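Local coordinates for response regulator aspartate phosphatase H (Bacillus subtilis, PDB 3Q15), which dephosphorylates the sporulation phosphotransferase Spo0F and also acts on the competence regulator ComA, helping to separate competence and sporulation in time, at residues T157-L168 / S184-F195. Numbering follows the deposited sequence.
Sequences THVSMYHILQAL and SLFVIAGNYDDF
Thr157, at the start of helix 157-172, meets the end of helix 178-194 and the turn that follows with both its branches. With chi1 at -49°, the hydroxyl lies beside the backbone N and its OG1 donates to OD2 of Asp194 (2.9 Å), reaching the anti side of the carboxylate; the methyl CG2 turns instead against CE2 of Phe195 (3.3 Å) and the backbone O of Asn191. The Phe195 ring continues over one face of the His158 ring in an offset stack, planes 23° apart, its CZ near the imidazole rim. Deeper in, Asn191 fits as a knob among Thr157, Ser160, Met161 and Ile164, and its ND2 donates to OG of Ser160 (3.1 Å), the serine oxygen lying tilted out of the Asn191 amide plane. That oxygen is also hydrogen-bonded to the carbonyl of Ala148 on helix 137-153. Met161 bends at both chi2 and chi3, which carries CE over the centre of the Tyr192 ring, 3.9 Å from its centroid, in a CH-pi contact, while SD rests on CG2 of Ile188. Reciprocal knobs follow: Ile164 presses CG1 on CG1 of Val187 (3.6 Å), and Ile188 sends CD1 tightly against CD2 of Leu168 (3.5 Å). The axes of the two segments approach to 9.8 Å in a near-antiparallel pair, joining predicted TPR repeats 2 and 3 in the superhelical stack. ND1 of His158 and OH of Tyr192 are hydrogen-bonded to the second subunit, to OH of Tyr376 and the terminal carboxylate of Tyr378. The interface thus grades from aliphatic interlocking to a polar, aromatic end, where inter-repeat packing and subunit association share the same rings.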
ATOM      1  N   THR A 157       5.081  -2.551  -4.465  1.00 34.33           N
ATOM      2  CA  THR A 157       6.006  -1.665  -5.158  1.00 32.37           C
ATOM      3  C   THR A 157       5.416  -0.295  -5.499  1.00 32.83           C
ATOM      4  O   THR A 157       6.135   0.702  -5.501  1.00 34.73           O
ATOM      5  CB  THR A 157       6.556  -2.347  -6.434  1.00 32.96           C
ATOM      6  OG1 THR A 157       7.018  -3.667  -6.110  1.00 32.34           O
ATOM      7  CG2 THR A 157       7.705  -1.534  -7.039  1.00 30.51           C
ATOM      8  N   HIS A 158       4.116  -0.243  -5.788  1.00 34.20           N
ATOM      9  CA  HIS A 158       3.453   1.034  -6.067  1.00 36.06           C
ATOM     10  C   HIS A 158       3.422   1.910  -4.823  1.00 39.36           C
ATOM     11  O   HIS A 158       3.692   3.113  -4.882  1.00 37.62           O
ATOM     12  CB  HIS A 158       2.026   0.818  -6.566  1.00 33.29           C
ATOM     13  CG  HIS A 158       1.950   0.272  -7.955  1.00 37.13           C
ATOM     14  ND1 HIS A 158       2.672   0.803  -9.001  1.00 40.66           N
ATOM     15  CD2 HIS A 158       1.236  -0.756  -8.475  1.00 39.97           C
ATOM     16  CE1 HIS A 158       2.410   0.125 -10.105  1.00 40.37           C
ATOM     17  NE2 HIS A 158       1.542  -0.827  -9.811  1.00 36.69           N
ATOM     18  N   VAL A 159       3.078   1.296  -3.697  1.00 38.97           N
ATOM     19  CA  VAL A 159       3.021   1.999  -2.425  1.00 38.41           C
ATOM     20  C   VAL A 159       4.422   2.418  -2.012  1.00 37.09           C
ATOM     21  O   VAL A 159       4.618   3.491  -1.451  1.00 39.42           O
ATOM     22  CB  VAL A 159       2.398   1.119  -1.325  1.00 35.72           C
ATOM     23  CG1 VAL A 159       2.386   1.859   0.007  1.00 37.94           C
ATOM     24  CG2 VAL A 159       0.990   0.708  -1.724  1.00 32.62           C
ATOM     25  N   SER A 160       5.397   1.564  -2.300  1.00 32.03           N
ATOM     26  CA  SER A 160       6.786   1.882  -2.018  1.00 33.34           C
ATOM     27  C   SER A 160       7.198   3.136  -2.776  1.00 36.18           C
ATOM     28  O   SER A 160       7.838   4.029  -2.220  1.00 33.98           O
ATOM     29  CB  SER A 160       7.687   0.716  -2.421  1.00 32.07           C
ATOM     30  OG  SER A 160       9.048   1.008  -2.153  1.00 34.19           O
ATOM     31  N   MET A 161       6.831   3.191  -4.054  1.00 35.14           N
ATOM     32  CA  MET A 161       7.172   4.323  -4.902  1.00 34.55           C
ATOM     33  C   MET A 161       6.527   5.599  -4.371  1.00 37.79           C
ATOM     34  O   MET A 161       7.164   6.649  -4.304  1.00 41.24           O
ATOM     35  CB  MET A 161       6.736   4.073  -6.348  1.00 36.46           C
ATOM     36  CG  MET A 161       7.322   5.075  -7.331  1.00 37.16           C
ATOM     37  SD  MET A 161       9.089   4.822  -7.585  1.00 40.00           S
ATOM     38  CE  MET A 161       9.081   3.533  -8.826  1.00 32.41           C
ATOM     39  N   TYR A 162       5.260   5.498  -3.987  1.00 36.86           N
ATOM     40  CA  TYR A 162       4.555   6.629  -3.400  1.00 39.17           C
ATOM     41  C   TYR A 162       5.362   7.215  -2.254  1.00 42.19           C
ATOM     42  O   TYR A 162       5.665   8.405  -2.243  1.00 40.06           O
ATOM     43  CB  TYR A 162       3.177   6.201  -2.904  1.00 36.18           C
ATOM     44  CG  TYR A 162       2.517   7.207  -1.989  1.00 36.70           C
ATOM     45  CD1 TYR A 162       1.822   8.294  -2.502  1.00 36.71           C
ATOM     46  CD2 TYR A 162       2.586   7.065  -0.612  1.00 35.87           C
ATOM     47  CE1 TYR A 162       1.216   9.215  -1.665  1.00 37.47           C
ATOM     48  CE2 TYR A 162       1.984   7.976   0.229  1.00 36.21           C
ATOM     49  CZ  TYR A 162       1.300   9.049  -0.302  1.00 39.47           C
ATOM     50  OH  TYR A 162       0.698   9.963   0.533  1.00 47.58           O
ATOM     51  N   HIS A 163       5.726   6.367  -1.298  1.00 40.22           N
ATOM     52  CA  HIS A 163       6.462   6.824  -0.124  1.00 38.68           C
ATOM     53  C   HIS A 163       7.868   7.323  -0.433  1.00 38.58           C
ATOM     54  O   HIS A 163       8.288   8.352   0.089  1.00 36.91           O
ATOM     55  CB  HIS A 163       6.506   5.735   0.947  1.00 39.26           C
ATOM     56  CG  HIS A 163       5.232   5.612   1.718  1.00 40.86           C
ATOM     57  ND1 HIS A 163       4.858   6.516   2.689  1.00 39.02           N
ATOM     58  CD2 HIS A 163       4.231   4.700   1.648  1.00 40.70           C
ATOM     59  CE1 HIS A 163       3.686   6.165   3.188  1.00 43.77           C
ATOM     60  NE2 HIS A 163       3.286   5.064   2.574  1.00 44.67           N
ATOM     61  N   ILE A 164       8.598   6.598  -1.273  1.00 36.62           N
ATOM     62  CA  ILE A 164       9.978   6.975  -1.554  1.00 39.07           C
ATOM     63  C   ILE A 164      10.057   8.304  -2.304  1.00 43.53           C
ATOM     64  O   ILE A 164      11.039   9.040  -2.180  1.00 45.80           O
ATOM     65  CB  ILE A 164      10.731   5.881  -2.346  1.00 33.83           C
ATOM     66  CG1 ILE A 164      12.239   6.082  -2.219  1.00 30.48           C
ATOM     67  CG2 ILE A 164      10.299   5.872  -3.813  1.00 33.40           C
ATOM     68  CD1 ILE A 164      12.732   6.093  -0.793  1.00 29.39           C
ATOM     69  N   LEU A 165       9.021   8.614  -3.076  1.00 41.17           N
ATOM     70  CA  LEU A 165       8.978   9.881  -3.792  1.00 47.13           C
ATOM     71  C   LEU A 165       8.753  11.054  -2.841  1.00 52.39           C
ATOM     72  O   LEU A 165       9.149  12.183  -3.134  1.00 53.28           O
ATOM     73  CB  LEU A 165       7.909   9.861  -4.887  1.00 49.50           C
ATOM     74  CG  LEU A 165       8.197   9.002  -6.124  1.00 47.78           C
ATOM     75  CD1 LEU A 165       7.011   9.040  -7.078  1.00 43.63           C
ATOM     76  CD2 LEU A 165       9.467   9.467  -6.827  1.00 50.42           C
ATOM     77  N   GLN A 166       8.119  10.788  -1.702  1.00 50.58           N
ATOM     78  CA  GLN A 166       7.937  11.825  -0.687  1.00 57.62           C
ATOM     79  C   GLN A 166       9.234  12.055   0.077  1.00 57.52           C
ATOM     80  O   GLN A 166       9.559  13.185   0.442  1.00 62.63           O
ATOM     81  CB  GLN A 166       6.818  11.454   0.285  1.00 58.81           C
ATOM     82  CG  GLN A 166       5.446  11.385  -0.351  1.00 64.72           C
ATOM     83  CD  GLN A 166       4.340  11.261   0.675  1.00 67.16           C
ATOM     84  OE1 GLN A 166       3.767  10.189   0.855  1.00 65.09           O
ATOM     85  NE2 GLN A 166       4.032  12.362   1.354  1.00 70.84           N
ATOM     86  N   ALA A 167       9.973  10.977   0.315  1.00 47.04           N
ATOM     87  CA  ALA A 167      11.271  11.076   0.966  1.00 47.70           C
ATOM     88  C   ALA A 167      12.243  11.880   0.108  1.00 56.30           C
ATOM     89  O   ALA A 167      12.831  12.860   0.572  1.00 57.56           O
ATOM     90  CB  ALA A 167      11.829   9.694   1.250  1.00 40.35           C
ATOM     91  N   LEU A 168      12.394  11.468  -1.147  1.00 60.82           N
ATOM     92  CA  LEU A 168      13.325  12.112  -2.075  1.00 62.45           C
ATOM     93  C   LEU A 168      13.048  13.606  -2.248  1.00 69.14           C
ATOM     94  O   LEU A 168      13.974  14.405  -2.391  1.00 69.50           O
ATOM     95  CB  LEU A 168      13.301  11.415  -3.437  1.00 58.85           C
ATOM     96  CG  LEU A 168      14.306  11.935  -4.470  1.00 61.77           C
ATOM     97  CD1 LEU A 168      15.734  11.670  -4.010  1.00 59.80           C
ATOM     98  CD2 LEU A 168      14.051  11.307  -5.828  1.00 58.74           C
ATOM     99  N   SER A 184      17.808   6.854  -2.005  1.00 45.07           N
ATOM    100  CA  SER A 184      16.440   7.024  -2.491  1.00 43.03           C
ATOM    101  C   SER A 184      16.356   6.740  -3.985  1.00 44.95           C
ATOM    102  O   SER A 184      15.370   6.178  -4.466  1.00 45.41           O
ATOM    103  CB  SER A 184      15.917   8.425  -2.180  1.00 40.71           C
ATOM    104  OG  SER A 184      15.769   8.609  -0.782  1.00 41.95           O
ATOM    105  N   LEU A 185      17.396   7.125  -4.712  1.00 44.35           N
ATOM    106  CA  LEU A 185      17.467   6.847  -6.139  1.00 45.04           C
ATOM    107  C   LEU A 185      17.576   5.347  -6.388  1.00 42.23           C
ATOM    108  O   LEU A 185      16.937   4.815  -7.297  1.00 41.65           O
ATOM    109  CB  LEU A 185      18.647   7.592  -6.774  1.00 40.45           C
ATOM    110  CG  LEU A 185      18.525   9.120  -6.756  1.00 42.87           C
ATOM    111  CD1 LEU A 185      19.838   9.795  -7.140  1.00 46.47           C
ATOM    112  CD2 LEU A 185      17.397   9.578  -7.671  1.00 42.37           C
ATOM    113  N   PHE A 186      18.387   4.668  -5.579  1.00 39.22           N
ATOM    114  CA  PHE A 186      18.498   3.211  -5.666  1.00 44.99           C
ATOM    115  C   PHE A 186      17.148   2.539  -5.433  1.00 42.35           C
ATOM    116  O   PHE A 186      16.784   1.593  -6.133  1.00 38.93           O
ATOM    117  CB  PHE A 186      19.533   2.670  -4.674  1.00 43.30           C
ATOM    118  CG  PHE A 186      20.954   2.995  -5.041  1.00 42.93           C
ATOM    119  CD1 PHE A 186      21.261   3.506  -6.293  1.00 43.77           C
ATOM    120  CD2 PHE A 186      21.982   2.788  -4.138  1.00 44.44           C
ATOM    121  CE1 PHE A 186      22.567   3.809  -6.637  1.00 43.24           C
ATOM    122  CE2 PHE A 186      23.291   3.088  -4.476  1.00 50.01           C
ATOM    123  CZ  PHE A 186      23.583   3.600  -5.730  1.00 49.33           C
ATOM    124  N   VAL A 187      16.406   3.032  -4.445  1.00 43.58           N
ATOM    125  CA  VAL A 187      15.094   2.475  -4.139  1.00 40.53           C
ATOM    126  C   VAL A 187      14.135   2.667  -5.309  1.00 41.66           C
ATOM    127  O   VAL A 187      13.408   1.748  -5.684  1.00 41.53           O
ATOM    128  CB  VAL A 187      14.501   3.084  -2.862  1.00 43.22           C
ATOM    129  CG1 VAL A 187      13.061   2.627  -2.677  1.00 42.96           C
ATOM    130  CG2 VAL A 187      15.346   2.694  -1.657  1.00 45.65           C
ATOM    131  N   ILE A 188      14.146   3.858  -5.896  1.00 42.73           N
ATOM    132  CA  ILE A 188      13.299   4.142  -7.047  1.00 42.44           C
ATOM    133  C   ILE A 188      13.635   3.219  -8.219  1.00 41.65           C
ATOM    134  O   ILE A 188      12.743   2.655  -8.855  1.00 41.03           O
ATOM    135  CB  ILE A 188      13.430   5.608  -7.483  1.00 42.27           C
ATOM    136  CG1 ILE A 188      12.972   6.535  -6.356  1.00 44.83           C
ATOM    137  CG2 ILE A 188      12.623   5.869  -8.743  1.00 43.59           C
ATOM    138  CD1 ILE A 188      13.220   8.015  -6.641  1.00 44.00           C
ATOM    139  N   ALA A 189      14.925   3.070  -8.502  1.00 41.44           N
ATOM    140  CA  ALA A 189      15.372   2.161  -9.552  1.00 41.22           C
ATOM    141  C   ALA A 189      14.936   0.730  -9.249  1.00 41.75           C
ATOM    142  O   ALA A 189      14.395   0.044 -10.114  1.00 38.39           O
ATOM    143  CB  ALA A 189      16.879   2.230  -9.704  1.00 43.56           C
ATOM    144  N   GLY A 190      15.179   0.289  -8.017  1.00 35.61           N
ATOM    145  CA  GLY A 190      14.815  -1.052  -7.597  1.00 39.59           C
ATOM    146  C   GLY A 190      13.338  -1.318  -7.811  1.00 39.71           C
ATOM    147  O   GLY A 190      12.948  -2.407  -8.241  1.00 41.10           O
ATOM    148  N   ASN A 191      12.515  -0.315  -7.522  1.00 37.70           N
ATOM    149  CA  ASN A 191      11.072  -0.431  -7.703  1.00 38.19           C
ATOM    150  C   ASN A 191      10.691  -0.622  -9.166  1.00 41.04           C
ATOM    151  O   ASN A 191       9.873  -1.482  -9.503  1.00 41.78           O
ATOM    152  CB  ASN A 191      10.348   0.782  -7.108  1.00 35.60           C
ATOM    153  CG  ASN A 191      10.319   0.754  -5.591  1.00 37.96           C
ATOM    154  OD1 ASN A 191      10.584  -0.281  -4.974  1.00 40.02           O
ATOM    155  ND2 ASN A 191       9.989   1.887  -4.979  1.00 36.11           N
ATOM    156  N   TYR A 192      11.286   0.186 -10.034  1.00 41.35           N
ATOM    157  CA  TYR A 192      11.078   0.031 -11.466  1.00 39.05           C
ATOM    158  C   TYR A 192      11.480  -1.359 -11.933  1.00 37.95           C
ATOM    159  O   TYR A 192      10.803  -1.954 -12.767  1.00 37.68           O
ATOM    160  CB  TYR A 192      11.843   1.096 -12.248  1.00 37.62           C
ATOM    161  CG  TYR A 192      11.110   2.411 -12.337  1.00 37.77           C
ATOM    162  CD1 TYR A 192       9.844   2.478 -12.904  1.00 35.48           C
ATOM    163  CD2 TYR A 192      11.684   3.586 -11.872  1.00 38.55           C
ATOM    164  CE1 TYR A 192       9.168   3.672 -13.000  1.00 37.67           C
ATOM    165  CE2 TYR A 192      11.014   4.791 -11.963  1.00 39.09           C
ATOM    166  CZ  TYR A 192       9.755   4.827 -12.528  1.00 40.84           C
ATOM    167  OH  TYR A 192       9.069   6.015 -12.624  1.00 39.96           O
ATOM    168  N   ASP A 193      12.583  -1.866 -11.388  1.00 34.35           N
ATOM    169  CA  ASP A 193      13.057  -3.205 -11.714  1.00 40.21           C
ATOM    170  C   ASP A 193      11.977  -4.258 -11.454  1.00 41.76           C
ATOM    171  O   ASP A 193      11.846  -5.212 -12.221  1.00 39.25           O
ATOM    172  CB  ASP A 193      14.329  -3.539 -10.929  1.00 40.19           C
ATOM    173  CG  ASP A 193      15.543  -2.770 -11.422  1.00 42.82           C
ATOM    174  OD1 ASP A 193      15.474  -2.154 -12.508  1.00 41.49           O
ATOM    175  OD2 ASP A 193      16.578  -2.794 -10.726  1.00 44.43           O
ATOM    176  N   ASP A 194      11.199  -4.071 -10.388  1.00 41.71           N
ATOM    177  CA  ASP A 194      10.121  -5.003 -10.050  1.00 43.26           C
ATOM    178  C   ASP A 194       9.110  -5.149 -11.183  1.00 41.78           C
ATOM    179  O   ASP A 194       8.467  -6.187 -11.319  1.00 42.69           O
ATOM    180  CB  ASP A 194       9.399  -4.574  -8.768  1.00 46.90           C
ATOM    181  CG  ASP A 194      10.127  -5.007  -7.510  1.00 49.95           C
ATOM    182  OD1 ASP A 194      11.073  -5.814  -7.608  1.00 45.94           O
ATOM    183  OD2 ASP A 194       9.738  -4.545  -6.416  1.00 59.09           O
ATOM    184  N   PHE A 195       8.972  -4.106 -11.994  1.00 38.61           N
ATOM    185  CA  PHE A 195       8.050  -4.149 -13.123  1.00 38.45           C
ATOM    186  C   PHE A 195       8.797  -4.395 -14.428  1.00 38.04           C
ATOM    187  O   PHE A 195       8.235  -4.243 -15.514  1.00 41.67           O
ATOM    188  CB  PHE A 195       7.249  -2.850 -13.213  1.00 40.70           C
ATOM    189  CG  PHE A 195       6.423  -2.563 -11.994  1.00 39.46           C
ATOM    190  CD1 PHE A 195       5.239  -3.247 -11.769  1.00 42.03           C
ATOM    191  CD2 PHE A 195       6.829  -1.613 -11.072  1.00 38.43           C
ATOM    192  CE1 PHE A 195       4.471  -2.990 -10.644  1.00 39.18           C
ATOM    193  CE2 PHE A 195       6.068  -1.354  -9.950  1.00 41.11           C
ATOM    194  CZ  PHE A 195       4.889  -2.044  -9.734  1.00 40.09           C
TER